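One contact in two related proteins. Structure 1 is pectate lyase 47 from Bacillus sp., which cleaves the pectate (polygalacturonate) chains of plant pectin by elimination, as a thermostable, calcium-binding lyase of polysaccharide lyase family 1: PDB 1VBL (chain A, 1.91 Å), residues I241-N246 and V272-N277. Structure 2 is pectate lyase from Bacillus subtilis: PDB 5X2I (chain B, 2.05 Å), residues I235-N240 and I266-N271. Both blocks share one frame: the second was fitted to the first on N, CA, C and O of the twelve residues, RMSD 0.13 Å. Numbering follows each deposited sequence.

Structure 1 (1VBL); sequences ITISYN and VTLHHN.
Ile243 lies alongside Leu274 and crosses Val272 at a slant on neighbouring strands from successive turns of this family's right-handed parallel beta-helix. On this apolar inward face CD1 of Ile243 meets CD2 of Leu274 at 3.9 Å and CG1 of Val272 at 4.0 Å. With chi1 of -174°, Val272 turns CG1 away from its backbone N, and both its methyls flank CB of Ile241.

Asparagines form a ladder where the strands bend. ND2 of Asn277 donates to Ile243 O at 3.0 Å from above the carbonyl plane, while His275 N bonds the same oxygen. OD1 of Asn277 accepts from Asn246 N (2.9 Å) and Asn246 ND2 (3.1 Å), amide planes 7° apart; Asn246 OD1 accepts from Asn205 N.

The opposite face and strand ends carry an aromatic cluster: CB of His276 sits over the centre of the Tyr245 ring, Ser244 CB covers one face of His275, and ND1 of His275 bonds ND1 of His276 at 2.8 Å. Asp12 takes NE2 of His275, and Asp203 the Ser244 hydroxyl.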
loop_
_atom_site.group_PDB
_atom_site.type_symbol
_atom_site.label_atom_id
_atom_site.label_comp_id
_atom_site.label_asym_id
_atom_site.label_seq_id
_atom_site.Cartn_x
_atom_site.Cartn_y
_atom_site.Cartn_z
ATOM N N ILE A 241 -4.431 4.986 -11.674
ATOM C CA ILE A 241 -3.215 4.532 -11.024
ATOM C C ILE A 241 -2.771 3.176 -11.558
ATOM O O ILE A 241 -3.600 2.309 -11.806
ATOM C CB ILE A 241 -3.458 4.394 -9.510
ATOM C CG1 ILE A 241 -3.965 5.728 -8.952
ATOM C CG2 ILE A 241 -2.191 3.932 -8.807
ATOM C CD1 ILE A 241 -4.377 5.659 -7.499
ATOM N N THR A 242 -1.465 3.005 -11.740
ATOM C CA THR A 242 -0.920 1.731 -12.193
ATOM C C THR A 242 0.129 1.270 -11.184
ATOM O O THR A 242 1.082 1.990 -10.885
ATOM C CB THR A 242 -0.279 1.830 -13.597
ATOM O OG1 THR A 242 -1.304 2.052 -14.576
ATOM C CG2 THR A 242 0.459 0.528 -13.941
ATOM N N ILE A 243 -0.078 0.070 -10.652
ATOM C CA ILE A 243 0.812 -0.544 -9.667
ATOM C C ILE A 243 1.373 -1.786 -10.346
ATOM O O ILE A 243 0.671 -2.790 -10.506
ATOM C CB ILE A 243 0.015 -0.943 -8.407
ATOM C CG1 ILE A 243 -0.605 0.311 -7.779
ATOM C CG2 ILE A 243 0.914 -1.674 -7.418
ATOM C CD1 ILE A 243 -1.531 0.019 -6.620
ATOM N N SER A 244 2.643 -1.726 -10.736
ATOM C CA SER A 244 3.235 -2.839 -11.462
ATOM C C SER A 244 4.625 -3.287 -11.039
ATOM O O SER A 244 5.456 -2.488 -10.611
ATOM C CB SER A 244 3.273 -2.489 -12.945
ATOM O OG SER A 244 3.980 -1.277 -13.147
ATOM N N TYR A 245 4.866 -4.586 -11.183
ATOM C CA TYR A 245 6.158 -5.173 -10.866
ATOM C C TYR A 245 6.742 -4.801 -9.507
ATOM O O TYR A 245 7.947 -4.579 -9.385
ATOM C CB TYR A 245 7.148 -4.813 -11.970
ATOM C CG TYR A 245 6.881 -5.547 -13.265
ATOM C CD1 TYR A 245 7.327 -6.852 -13.444
ATOM C CD2 TYR A 245 6.169 -4.945 -14.301
ATOM C CE1 TYR A 245 7.074 -7.544 -14.626
ATOM C CE2 TYR A 245 5.907 -5.630 -15.493
ATOM C CZ TYR A 245 6.366 -6.929 -15.644
ATOM O OH TYR A 245 6.126 -7.627 -16.806
ATOM N N ASN A 246 5.888 -4.747 -8.490
ATOM C CA ASN A 246 6.330 -4.434 -7.134
ATOM C C ASN A 246 6.317 -5.707 -6.307
ATOM O O ASN A 246 5.632 -6.675 -6.638
ATOM C CB ASN A 246 5.382 -3.436 -6.459
ATOM C CG ASN A 246 5.336 -2.106 -7.166
ATOM O OD1 ASN A 246 6.287 -1.321 -7.105
ATOM N ND2 ASN A 246 4.227 -1.840 -7.849
ATOM N N VAL A 272 -7.853 1.627 -10.813
ATOM C CA VAL A 272 -6.482 1.191 -10.612
ATOM C C VAL A 272 -6.187 -0.124 -11.321
ATOM O O VAL A 272 -7.057 -0.981 -11.451
ATOM C CB VAL A 272 -6.202 0.978 -9.093
ATOM C CG1 VAL A 272 -4.727 0.660 -8.861
ATOM C CG2 VAL A 272 -6.622 2.212 -8.302
ATOM N N THR A 273 -4.950 -0.267 -11.780
ATOM C CA THR A 273 -4.497 -1.487 -12.435
ATOM C C THR A 273 -3.313 -1.994 -11.630
ATOM O O THR A 273 -2.392 -1.232 -11.324
ATOM C CB THR A 273 -4.000 -1.239 -13.873
ATOM O OG1 THR A 273 -5.080 -0.777 -14.685
ATOM C CG2 THR A 273 -3.440 -2.527 -14.473
ATOM N N LEU A 274 -3.351 -3.273 -11.274
ATOM C CA LEU A 274 -2.270 -3.896 -10.528
ATOM C C LEU A 274 -1.854 -5.132 -11.301
ATOM O O LEU A 274 -2.649 -6.061 -11.476
ATOM C CB LEU A 274 -2.726 -4.316 -9.130
ATOM C CG LEU A 274 -3.321 -3.237 -8.225
ATOM C CD1 LEU A 274 -4.817 -3.145 -8.471
ATOM C CD2 LEU A 274 -3.049 -3.587 -6.762
ATOM N N HIS A 275 -0.618 -5.149 -11.779
ATOM C CA HIS A 275 -0.160 -6.303 -12.523
ATOM C C HIS A 275 1.298 -6.647 -12.277
ATOM O O HIS A 275 2.123 -5.780 -11.967
ATOM C CB HIS A 275 -0.448 -6.113 -14.026
ATOM C CG HIS A 275 0.379 -5.058 -14.697
ATOM N ND1 HIS A 275 1.647 -5.301 -15.181
ATOM C CD2 HIS A 275 0.100 -3.771 -15.010
ATOM C CE1 HIS A 275 2.110 -4.212 -15.766
ATOM N NE2 HIS A 275 1.191 -3.267 -15.677
ATOM N N HIS A 276 1.590 -7.938 -12.387
ATOM C CA HIS A 276 2.931 -8.470 -12.191
ATOM C C HIS A 276 3.555 -8.148 -10.843
ATOM O O HIS A 276 4.774 -8.007 -10.730
ATOM C CB HIS A 276 3.850 -8.002 -13.318
ATOM C CG HIS A 276 3.472 -8.549 -14.657
ATOM N ND1 HIS A 276 2.622 -7.889 -15.520
ATOM C CD2 HIS A 276 3.790 -9.717 -15.263
ATOM C CE1 HIS A 276 2.434 -8.626 -16.599
ATOM N NE2 HIS A 276 3.132 -9.740 -16.469
ATOM N N ASN A 277 2.718 -8.037 -9.819
ATOM C CA ASN A 277 3.224 -7.760 -8.488
ATOM C C ASN A 277 3.437 -9.095 -7.801
ATOM O O ASN A 277 2.751 -10.077 -8.089
ATOM C CB ASN A 277 2.233 -6.897 -7.699
ATOM C CG ASN A 277 2.071 -5.514 -8.302
ATOM O OD1 ASN A 277 3.002 -4.707 -8.293
ATOM N ND2 ASN A 277 0.890 -5.240 -8.842
#

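Structure 2 (5X2I); sequences ITMSYN and ITLHHN.
Met237 runs beside Leu268, its chain extended beyond CG. On this apolar face CB and SD of Met237 meet CD2 of Leu268 at 3.6 and 3.8 Å. CE of Met237 touches CG2 of Ile266 loosely at 4.5 Å. CG1 of Ile266, held opposite its own carbonyl carbon by chi1 of -61°, lies 4.0 Å from CB of Ile235.

The asparagine ladder follows where the strands bend. ND2 of Asn271 donates to Met237 O at 3.0 Å from above the carbonyl plane, while His269 N bonds the same oxygen. OD1 of Asn271 accepts from Asn240 N (2.9 Å) and Asn240 ND2 (3.1 Å), amide planes 5° apart; Asn240 OD1 accepts from Cys199 N.

The opposite face and strand ends carry an aromatic cluster: CB of His270 sits over the centre of the Tyr239 ring, Ser238 CB covers one face of His269, and ND1 of His269 bonds ND1 of His270 at 2.9 Å. Asp12 takes NE2 of His269, Asp380 that of His270, and Asp197 the Ser238 hydroxyl.

Comparison
The CA atoms coincide within the error; the differences within the two segments are in three side chains of the apolar face. The asparagine ladder, Asn246(A) with Asn277(A), keeps its place in Asn240(B) with Asn271(B), as do the tyrosine and both histidines.

From Ile243(A) to Met237(B) the branch methyl CG2 goes and a terminal methyl CE comes. CG1 of Ile243(A) and CG of Met237(B) are 0.4 Å apart, but CD1 of Ile243(A) and SD of Met237(B) are 1.2 Å apart. A longer, unbranched side chain thus starts along the same path.

From Val272(A) to Ile266(B) both branches stay: CG2 of Val272(A) and CG1 of Ile266(B) are 0.2 Å apart, CG1 of Val272(A) and CG2 of Ile266(B) 0.4 Å. Only CD1 of Ile266(B) is added, extending the apolar surface, while CG1 of Val272(A) lies 4.0 Å from CB of Ile241(A), as CG1 of Ile266(B) does from CB of Ile235(B).

The leucine models differ as well, chi2 being 88° in Leu274(A) and 175° in Leu268(B). The place of CD1 of Leu274(A) is left, and CD1 of Leu268(B) lies near that of CD2 of Leu274(A). The touch on the exchanged neighbour is kept: 4.4 Å from CD2 of Leu274(A) to CB of Ile243(A), 3.6 Å from CD2 of Leu268(B), differently placed, to CB of Met237(B).

Structure 2 (5X2I)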
loop_
_atom_site.group_PDB
_atom_site.type_symbol
_atom_site.label_atom_id
_atom_site.label_comp_id
_atom_site.label_asym_id
_atom_site.label_seq_id
_atom_site.Cartn_x
_atom_site.Cartn_y
_atom_site.Cartn_z
ATOM N N ILE B 235 -4.480 4.911 -11.746
ATOM C CA ILE B 235 -3.265 4.469 -11.068
ATOM C C ILE B 235 -2.824 3.104 -11.608
ATOM O O ILE B 235 -3.685 2.197 -11.819
ATOM C CB ILE B 235 -3.509 4.396 -9.559
ATOM C CG1 ILE B 235 -3.848 5.740 -8.957
ATOM C CG2 ILE B 235 -2.304 3.819 -8.822
ATOM C CD1 ILE B 235 -4.731 5.591 -7.785
ATOM N N THR B 236 -1.531 2.964 -11.903
ATOM C CA THR B 236 -0.965 1.663 -12.238
ATOM C C THR B 236 0.124 1.270 -11.238
ATOM O O THR B 236 1.050 2.072 -10.987
ATOM C CB THR B 236 -0.429 1.625 -13.686
ATOM O OG1 THR B 236 -1.527 1.779 -14.579
ATOM C CG2 THR B 236 0.240 0.274 -13.990
ATOM N N MET B 237 -0.029 0.097 -10.608
ATOM C CA MET B 237 1.031 -0.447 -9.739
ATOM C C MET B 237 1.489 -1.768 -10.331
ATOM O O MET B 237 0.694 -2.687 -10.446
ATOM C CB MET B 237 0.565 -0.693 -8.299
ATOM C CG MET B 237 -0.193 0.452 -7.702
ATOM S SD MET B 237 -0.483 0.172 -5.968
ATOM C CE MET B 237 -1.634 1.520 -5.672
ATOM N N SER B 238 2.744 -1.799 -10.766
ATOM C CA SER B 238 3.318 -2.888 -11.576
ATOM C C SER B 238 4.703 -3.321 -11.086
ATOM O O SER B 238 5.547 -2.508 -10.710
ATOM C CB SER B 238 3.380 -2.541 -13.079
ATOM O OG SER B 238 4.285 -1.473 -13.368
ATOM N N TYR B 239 4.935 -4.627 -11.093
ATOM C CA TYR B 239 6.242 -5.191 -10.787
ATOM C C TYR B 239 6.732 -4.811 -9.419
ATOM O O TYR B 239 7.921 -4.559 -9.253
ATOM C CB TYR B 239 7.298 -4.806 -11.867
ATOM C CG TYR B 239 6.996 -5.488 -13.206
ATOM C CD1 TYR B 239 7.335 -6.842 -13.421
ATOM C CD2 TYR B 239 6.309 -4.835 -14.188
ATOM C CE1 TYR B 239 7.043 -7.458 -14.628
ATOM C CE2 TYR B 239 6.015 -5.435 -15.387
ATOM C CZ TYR B 239 6.385 -6.754 -15.598
ATOM O OH TYR B 239 6.049 -7.378 -16.778
ATOM N N ASN B 240 5.845 -4.751 -8.437
ATOM C CA ASN B 240 6.300 -4.463 -7.095
ATOM C C ASN B 240 6.348 -5.753 -6.284
ATOM O O ASN B 240 5.623 -6.680 -6.561
ATOM C CB ASN B 240 5.348 -3.492 -6.399
ATOM C CG ASN B 240 5.214 -2.160 -7.145
ATOM O OD1 ASN B 240 6.178 -1.358 -7.196
ATOM N ND2 ASN B 240 4.028 -1.892 -7.687
ATOM N N ILE B 266 -7.782 1.581 -10.784
ATOM C CA ILE B 266 -6.417 1.183 -10.453
ATOM C C ILE B 266 -6.123 -0.108 -11.172
ATOM O O ILE B 266 -7.006 -0.991 -11.289
ATOM C CB ILE B 266 -6.263 1.005 -8.907
ATOM C CG1 ILE B 266 -6.554 2.300 -8.147
ATOM C CG2 ILE B 266 -4.914 0.411 -8.602
ATOM C CD1 ILE B 266 -6.763 2.136 -6.664
ATOM N N THR B 267 -4.890 -0.238 -11.699
ATOM C CA THR B 267 -4.455 -1.460 -12.342
ATOM C C THR B 267 -3.301 -2.052 -11.575
ATOM O O THR B 267 -2.314 -1.380 -11.299
ATOM C CB THR B 267 -4.069 -1.254 -13.812
ATOM O OG1 THR B 267 -5.222 -0.859 -14.579
ATOM C CG2 THR B 267 -3.431 -2.536 -14.435
ATOM N N LEU B 268 -3.438 -3.316 -11.207
ATOM C CA LEU B 268 -2.375 -4.033 -10.496
ATOM C C LEU B 268 -1.949 -5.167 -11.395
ATOM O O LEU B 268 -2.754 -6.035 -11.686
ATOM C CB LEU B 268 -2.822 -4.583 -9.182
ATOM C CG LEU B 268 -3.446 -3.641 -8.090
ATOM C CD1 LEU B 268 -3.909 -4.510 -6.928
ATOM C CD2 LEU B 268 -2.459 -2.580 -7.638
ATOM N N HIS B 269 -0.675 -5.159 -11.796
ATOM C CA HIS B 269 -0.138 -6.227 -12.647
ATOM C C HIS B 269 1.317 -6.536 -12.350
ATOM O O HIS B 269 2.107 -5.656 -12.094
ATOM C CB HIS B 269 -0.389 -6.000 -14.186
ATOM C CG HIS B 269 0.470 -4.937 -14.841
ATOM N ND1 HIS B 269 1.700 -5.220 -15.384
ATOM C CD2 HIS B 269 0.230 -3.631 -15.149
ATOM C CE1 HIS B 269 2.218 -4.143 -15.949
ATOM N NE2 HIS B 269 1.347 -3.160 -15.814
ATOM N N HIS B 270 1.612 -7.820 -12.400
ATOM C CA HIS B 270 2.945 -8.359 -12.200
ATOM C C HIS B 270 3.526 -8.051 -10.827
ATOM O O HIS B 270 4.730 -7.946 -10.681
ATOM C CB HIS B 270 3.871 -7.902 -13.337
ATOM C CG HIS B 270 3.538 -8.521 -14.644
ATOM N ND1 HIS B 270 2.764 -7.901 -15.593
ATOM C CD2 HIS B 270 3.871 -9.732 -15.165
ATOM C CE1 HIS B 270 2.648 -8.691 -16.656
ATOM N NE2 HIS B 270 3.260 -9.834 -16.395
ATOM N N ASN B 271 2.665 -7.899 -9.820
ATOM C CA ASN B 271 3.132 -7.755 -8.458
ATOM C C ASN B 271 3.276 -9.113 -7.786
ATOM O O ASN B 271 2.638 -10.089 -8.178
ATOM C CB ASN B 271 2.184 -6.872 -7.667
ATOM C CG ASN B 271 2.009 -5.493 -8.306
ATOM O OD1 ASN B 271 2.933 -4.667 -8.348
ATOM N ND2 ASN B 271 0.805 -5.228 -8.772
#